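Local coordinates for protein 6-pyruvoyl tetrahydrobiopterin synthase (Plasmodium vivax, PDB 2A0S) that belongs to the 6-pyruvoyl tetrahydropterin synthase family and forms a hexamer of helix-and-sheet subunits that carries zinc and biopterin, at residues 54-59 and 162-167; 89-94 and 124-129. One frame throughout, in Å; residues are numbered along the deposited sequence.

Interaction 1 of 2, residues 54-59 and 162-167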
loop_
_atom_site.group_PDB
_atom_site.type_symbol
_atom_site.label_atom_id
_atom_site.label_comp_id
_atom_site.label_asym_id
_atom_site.label_seq_id
_atom_site.Cartn_x
_atom_site.Cartn_y
_atom_site.Cartn_z
ATOM N N VAL A 54 9.781 -9.882 6.516
ATOM C CA VAL A 54 9.668 -10.146 7.950
ATOM C C VAL A 54 9.247 -8.892 8.714
ATOM O O VAL A 54 9.843 -7.827 8.547
ATOM C CB VAL A 54 11.001 -10.682 8.547
ATOM C CG1 VAL A 54 10.841 -11.027 10.027
ATOM C CG2 VAL A 54 11.485 -11.897 7.780
ATOM N N SER A 55 8.212 -9.025 9.542
ATOM C CA SER A 55 7.852 -7.982 10.498
ATOM C C SER A 55 7.930 -8.521 11.922
ATOM O O SER A 55 7.612 -9.686 12.174
ATOM C CB SER A 55 6.464 -7.409 10.206
ATOM O OG SER A 55 5.460 -8.394 10.334
ATOM N N LEU A 56 8.363 -7.668 12.846
ATOM C CA LEU A 56 8.542 -8.057 14.239
ATOM C C LEU A 56 7.607 -7.283 15.168
ATOM O O LEU A 56 7.496 -6.057 15.075
ATOM C CB LEU A 56 10.009 -7.874 14.652
ATOM C CG LEU A 56 10.476 -8.190 16.078
ATOM C CD1 LEU A 56 10.276 -9.657 16.450
ATOM C CD2 LEU A 56 11.932 -7.789 16.254
ATOM N N ARG A 57 6.928 -8.017 16.048
ATOM C CA ARG A 57 6.052 -7.439 17.068
ATOM C C ARG A 57 6.516 -7.817 18.472
ATOM O O ARG A 57 6.837 -8.977 18.738
ATOM C CB ARG A 57 4.603 -7.887 16.872
ATOM C CG ARG A 57 3.766 -6.967 16.005
ATOM C CD ARG A 57 2.334 -7.477 15.900
ATOM N NE ARG A 57 1.523 -6.683 14.976
ATOM C CZ ARG A 57 1.454 -6.885 13.661
ATOM N NH1 ARG A 57 0.683 -6.105 12.915
ATOM N NH2 ARG A 57 2.151 -7.857 13.085
ATOM N N LEU A 58 6.535 -6.825 19.362
ATOM C CA LEU A 58 6.981 -6.991 20.747
ATOM C C LEU A 58 5.994 -6.361 21.721
ATOM O O LEU A 58 5.405 -5.322 21.425
ATOM C CB LEU A 58 8.326 -6.291 20.966
ATOM C CG LEU A 58 9.638 -6.817 20.382
ATOM C CD1 LEU A 58 9.842 -6.284 18.970
ATOM C CD2 LEU A 58 10.788 -6.382 21.281
ATOM N N ARG A 59 5.855 -6.968 22.897
ATOM C CA ARG A 59 5.065 -6.392 23.984
ATOM C C ARG A 59 5.912 -6.225 25.240
ATOM O O ARG A 59 6.684 -7.113 25.604
ATOM C CB ARG A 59 3.837 -7.253 24.287
ATOM C CG ARG A 59 2.788 -7.260 23.190
ATOM C CD ARG A 59 1.688 -8.258 23.497
ATOM N NE ARG A 59 0.844 -8.518 22.333
ATOM C CZ ARG A 59 0.038 -9.568 22.206
ATOM N NH1 ARG A 59 -0.688 -9.714 21.107
ATOM N NH2 ARG A 59 -0.044 -10.477 23.170
ATOM N N MET A 162 7.440 -11.929 22.100
ATOM C CA MET A 162 8.075 -11.731 20.798
ATOM C C MET A 162 7.257 -12.435 19.723
ATOM O O MET A 162 6.810 -13.565 19.919
ATOM C CB MET A 162 9.505 -12.279 20.803
ATOM C CG MET A 162 10.501 -11.461 21.613
ATOM S SD MET A 162 11.156 -10.032 20.725
ATOM C CE MET A 162 12.259 -10.817 19.550
ATOM N N GLU A 163 7.066 -11.762 18.592
ATOM C CA GLU A 163 6.233 -12.279 17.512
ATOM C C GLU A 163 6.791 -11.879 16.149
ATOM O O GLU A 163 7.020 -10.697 15.890
ATOM C CB GLU A 163 4.798 -11.763 17.668
ATOM C CG GLU A 163 3.823 -12.256 16.610
ATOM C CD GLU A 163 2.506 -11.496 16.616
ATOM O OE1 GLU A 163 1.734 -11.633 17.589
ATOM O OE2 GLU A 163 2.234 -10.774 15.634
ATOM N N VAL A 164 7.016 -12.866 15.282
ATOM C CA VAL A 164 7.446 -12.582 13.909
ATOM C C VAL A 164 6.389 -12.998 12.887
ATOM O O VAL A 164 5.758 -14.049 13.019
ATOM C CB VAL A 164 8.836 -13.204 13.543
ATOM C CG1 VAL A 164 9.882 -12.877 14.603
ATOM C CG2 VAL A 164 8.742 -14.704 13.321
ATOM N N THR A 165 6.197 -12.146 11.884
ATOM C CA THR A 165 5.342 -12.454 10.748
ATOM C C THR A 165 6.210 -12.530 9.499
ATOM O O THR A 165 6.916 -11.576 9.161
ATOM C CB THR A 165 4.234 -11.390 10.558
ATOM O OG1 THR A 165 3.407 -11.340 11.726
ATOM C CG2 THR A 165 3.365 -11.710 9.341
ATOM N N VAL A 166 6.166 -13.679 8.832
ATOM C CA VAL A 166 6.883 -13.880 7.580
ATOM C C VAL A 166 5.869 -14.009 6.448
ATOM O O VAL A 166 4.912 -14.778 6.548
ATOM C CB VAL A 166 7.809 -15.129 7.637
ATOM C CG1 VAL A 166 8.454 -15.405 6.280
ATOM C CG2 VAL A 166 8.884 -14.948 8.700
ATOM N N SER A 167 6.070 -13.233 5.388
ATOM C CA SER A 167 5.225 -13.324 4.204
ATOM C C SER A 167 5.985 -13.947 3.041
ATOM O O SER A 167 7.098 -13.526 2.718
ATOM C CB SER A 167 4.676 -11.950 3.812
ATOM O OG SER A 167 5.714 -11.068 3.427
HETATM O O HOH W 1 4.396 -9.875 13.771
HETATM O O HOH W 2 -0.010 -9.333 18.083
#

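Interaction 2 of 2, residues 89-94 and 124-129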
loop_
_atom_site.group_PDB
_atom_site.type_symbol
_atom_site.label_atom_id
_atom_site.label_comp_id
_atom_site.label_asym_id
_atom_site.label_seq_id
_atom_site.Cartn_x
_atom_site.Cartn_y
_atom_site.Cartn_z
ATOM N N PHE A 89 19.276 -20.288 -2.239
ATOM C CA PHE A 89 18.271 -21.343 -2.227
ATOM C C PHE A 89 18.116 -21.821 -0.786
ATOM O O PHE A 89 19.102 -22.166 -0.132
ATOM C CB PHE A 89 18.676 -22.503 -3.148
ATOM C CG PHE A 89 17.824 -23.738 -2.990
ATOM C CD1 PHE A 89 16.587 -23.837 -3.624
ATOM C CD2 PHE A 89 18.262 -24.805 -2.208
ATOM C CE1 PHE A 89 15.797 -24.978 -3.477
ATOM C CE2 PHE A 89 17.480 -25.949 -2.055
ATOM C CZ PHE A 89 16.246 -26.035 -2.691
ATOM N N ILE A 90 16.882 -21.828 -0.292
ATOM C CA ILE A 90 16.601 -22.302 1.061
ATOM C C ILE A 90 16.568 -23.828 1.084
ATOM O O ILE A 90 15.651 -24.453 0.543
ATOM C CB ILE A 90 15.286 -21.710 1.630
ATOM C CG1 ILE A 90 15.406 -20.190 1.791
ATOM C CG2 ILE A 90 14.934 -22.366 2.967
ATOM C CD1 ILE A 90 14.089 -19.483 2.079
ATOM N N LEU A 91 17.584 -24.413 1.710
ATOM C CA LEU A 91 17.717 -25.863 1.799
ATOM C C LEU A 91 17.339 -26.375 3.194
ATOM O O LEU A 91 18.034 -26.082 4.174
ATOM C CB LEU A 91 19.143 -26.290 1.420
ATOM C CG LEU A 91 19.547 -27.770 1.447
ATOM C CD1 LEU A 91 18.647 -28.629 0.571
ATOM C CD2 LEU A 91 20.995 -27.920 1.020
ATOM N N PRO A 92 16.231 -27.137 3.288
ATOM C CA PRO A 92 15.798 -27.724 4.558
ATOM C C PRO A 92 16.665 -28.921 4.940
ATOM O O PRO A 92 16.677 -29.927 4.228
ATOM C CB PRO A 92 14.356 -28.176 4.276
ATOM C CG PRO A 92 14.026 -27.697 2.887
ATOM C CD PRO A 92 15.321 -27.493 2.187
ATOM N N MET A 93 17.379 -28.800 6.057
ATOM C CA MET A 93 18.312 -29.828 6.527
ATOM C C MET A 93 17.635 -31.125 6.969
ATOM O O MET A 93 18.157 -32.212 6.721
ATOM C CB MET A 93 19.147 -29.298 7.697
ATOM C CG MET A 93 20.132 -28.191 7.358
ATOM S SD MET A 93 20.886 -27.504 8.851
ATOM C CE MET A 93 22.012 -28.816 9.314
ATOM N N TYR A 94 16.486 -31.003 7.631
ATOM C CA TYR A 94 15.843 -32.146 8.282
ATOM C C TYR A 94 14.666 -32.736 7.502
ATOM O O TYR A 94 13.788 -33.379 8.084
ATOM C CB TYR A 94 15.411 -31.775 9.708
ATOM C CG TYR A 94 16.544 -31.343 10.615
ATOM C CD1 TYR A 94 16.480 -30.141 11.316
ATOM C CD2 TYR A 94 17.681 -32.135 10.772
ATOM C CE1 TYR A 94 17.517 -29.743 12.156
ATOM C CE2 TYR A 94 18.726 -31.743 11.604
ATOM C CZ TYR A 94 18.637 -30.547 12.290
ATOM O OH TYR A 94 19.667 -30.159 13.114
ATOM N N CYS A 124 23.433 -22.075 -1.537
ATOM C CA CYS A 124 22.441 -22.610 -0.613
ATOM C C CYS A 124 22.663 -22.102 0.803
ATOM O O CYS A 124 23.799 -21.869 1.224
ATOM C CB CYS A 124 22.476 -24.141 -0.609
ATOM S SG CYS A 124 22.148 -24.914 -2.207
ATOM N N VAL A 125 21.564 -21.928 1.528
ATOM C CA VAL A 125 21.623 -21.686 2.960
ATOM C C VAL A 125 20.962 -22.864 3.683
ATOM O O VAL A 125 19.770 -23.134 3.504
ATOM C CB VAL A 125 21.031 -20.294 3.359
ATOM C CG1 VAL A 125 19.562 -20.152 2.942
ATOM C CG2 VAL A 125 21.215 -20.030 4.851
ATOM N N GLN A 126 21.764 -23.586 4.461
ATOM C CA GLN A 126 21.286 -24.750 5.200
ATOM C C GLN A 126 20.588 -24.329 6.486
ATOM O O GLN A 126 21.216 -23.815 7.412
ATOM C CB GLN A 126 22.431 -25.723 5.500
ATOM C CG GLN A 126 22.778 -26.646 4.342
ATOM C CD GLN A 126 23.641 -27.817 4.767
ATOM O OE1 GLN A 126 24.795 -27.644 5.163
ATOM N NE2 GLN A 126 23.088 -29.022 4.677
ATOM N N ILE A 127 19.281 -24.554 6.522
ATOM C CA ILE A 127 18.442 -24.136 7.637
ATOM C C ILE A 127 17.892 -25.374 8.350
ATOM O O ILE A 127 17.370 -26.281 7.695
ATOM C CB ILE A 127 17.306 -23.202 7.144
ATOM C CG1 ILE A 127 17.910 -21.953 6.492
ATOM C CG2 ILE A 127 16.374 -22.796 8.281
ATOM C CD1 ILE A 127 17.033 -21.332 5.446
ATOM N N PRO A 128 18.034 -25.427 9.693
ATOM C CA PRO A 128 17.552 -26.548 10.508
ATOM C C PRO A 128 16.022 -26.678 10.546
ATOM O O PRO A 128 15.408 -26.524 11.606
ATOM C CB PRO A 128 18.114 -26.233 11.904
ATOM C CG PRO A 128 18.300 -24.761 11.913
ATOM C CD PRO A 128 18.708 -24.405 10.518
ATOM N N ILE A 129 15.430 -26.968 9.390
ATOM C CA ILE A 129 13.979 -27.132 9.245
ATOM C C ILE A 129 13.660 -28.348 8.373
ATOM O O ILE A 129 14.523 -28.833 7.637
ATOM C CB ILE A 129 13.297 -25.862 8.644
ATOM C CG1 ILE A 129 13.955 -25.460 7.313
ATOM C CG2 ILE A 129 13.302 -24.710 9.654
ATOM C CD1 ILE A 129 13.269 -24.307 6.589
#

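Interaction 1 of 2, residues 54-59 and 162-167
R57 and E163 form a hydrogen-bonded antiparallel pair, their side chains running side by side off one face of the sheet. From CB, 3.9 Å from E163 OE2, the arginine chain stays extended to NE: CG runs past the same oxygen at 4.1 Å, and CD makes the closest touch, 3.3 Å from E163 OE2. At the tip, NH2 stands 3.9 Å from E163 OE2, a long salt bridge with the two planes turned 40° apart. Water 1, in the guanidinium plane at its edge, closes that gap: it accepts from R57 NH2, donates to E163 OE2 and meets T165 OG1, which also hydrogen-bonds T175 of the next strand. E163 OE1 pairs with Y161 OH. Two adjacent inner strands, 48-61 and 161-167, of the large antiparallel sheet of the T-fold subunit are thus joined, bonded backbone to backbone at S55-T165 and R57-E163. V54, L56, L58, M162, V164 and V166 line the reverse face, where the first three pack on helix 71-85. There M162, bent at chi2 (-82°) and chi3 (-73°), lays SD 3.6 Å from L58 CG and CE 3.9 Å from L56 CD1. L56 CD1 also rests 3.7 Å from V164 CG1.

Interaction 2 of 2, residues 89-94 and 124-129
I127 O takes two backbone donors, M93 N at 3.0 Å and I129 N at 2.7 Å, which reach it from opposite faces of its carbonyl plane. The second bond closes an inverse gamma turn centred on P128, and the turn swings I129 O round to accept from Y94 N. That last bond, 2.9 Å long, comes from above the carbonyl plane, 40° out of it. The M93 and Y94 side chains pack on P128: M93 SD lies 3.6 Å from P128 N, while the Y94 ring crosses P128, its CE1 3.6 Å from P128 CB. Before the turn, strands 89-92 and 124-127 form a two-stranded parallel sheet, F89 paired with C124 and L91 with Q126, their axes crossing at -32°. I90 and I127, on the face shared with V125 and P92, pack toward helix 134-149. With CG1 of I90 beside the backbone N (chi1 -65°), CG2 falls anti to that N and presses on I127 CD1 at 3.4 Å, tighter than usual for two carbons. On the other face C124 SG approaches the F89 ring obliquely, 3.9 Å from CD2, a cysteine sulfur-aromatic contact. Beside it L91 CD2 lies 4.0 Å from Q126 CG, and F107 touches both residues.

Overall arrangement
Interaction 2 is nested along the chain inside the loop closed by interaction 1; the two lie on opposite sides of the chain's centre, their own centres about 21 Å apart, and do not touch. Strand 20-40 is common to both: it is hydrogen-bonded alongside strand 48-61 in interaction 1 and meets F89 and I90 in interaction 2. Interaction 1 has one apolar face under helix 71-85 and a water-bridged polar face of charged and hydroxyl groups. Interaction 2 is a short parallel pair packed on helix 134-149 and strand 106-110, with F89 also touching L47 of a neighbouring subunit; M93, Y94 and P128 at its turn end are more exposed, though I129 is buried. It has no salt bridge across the pair.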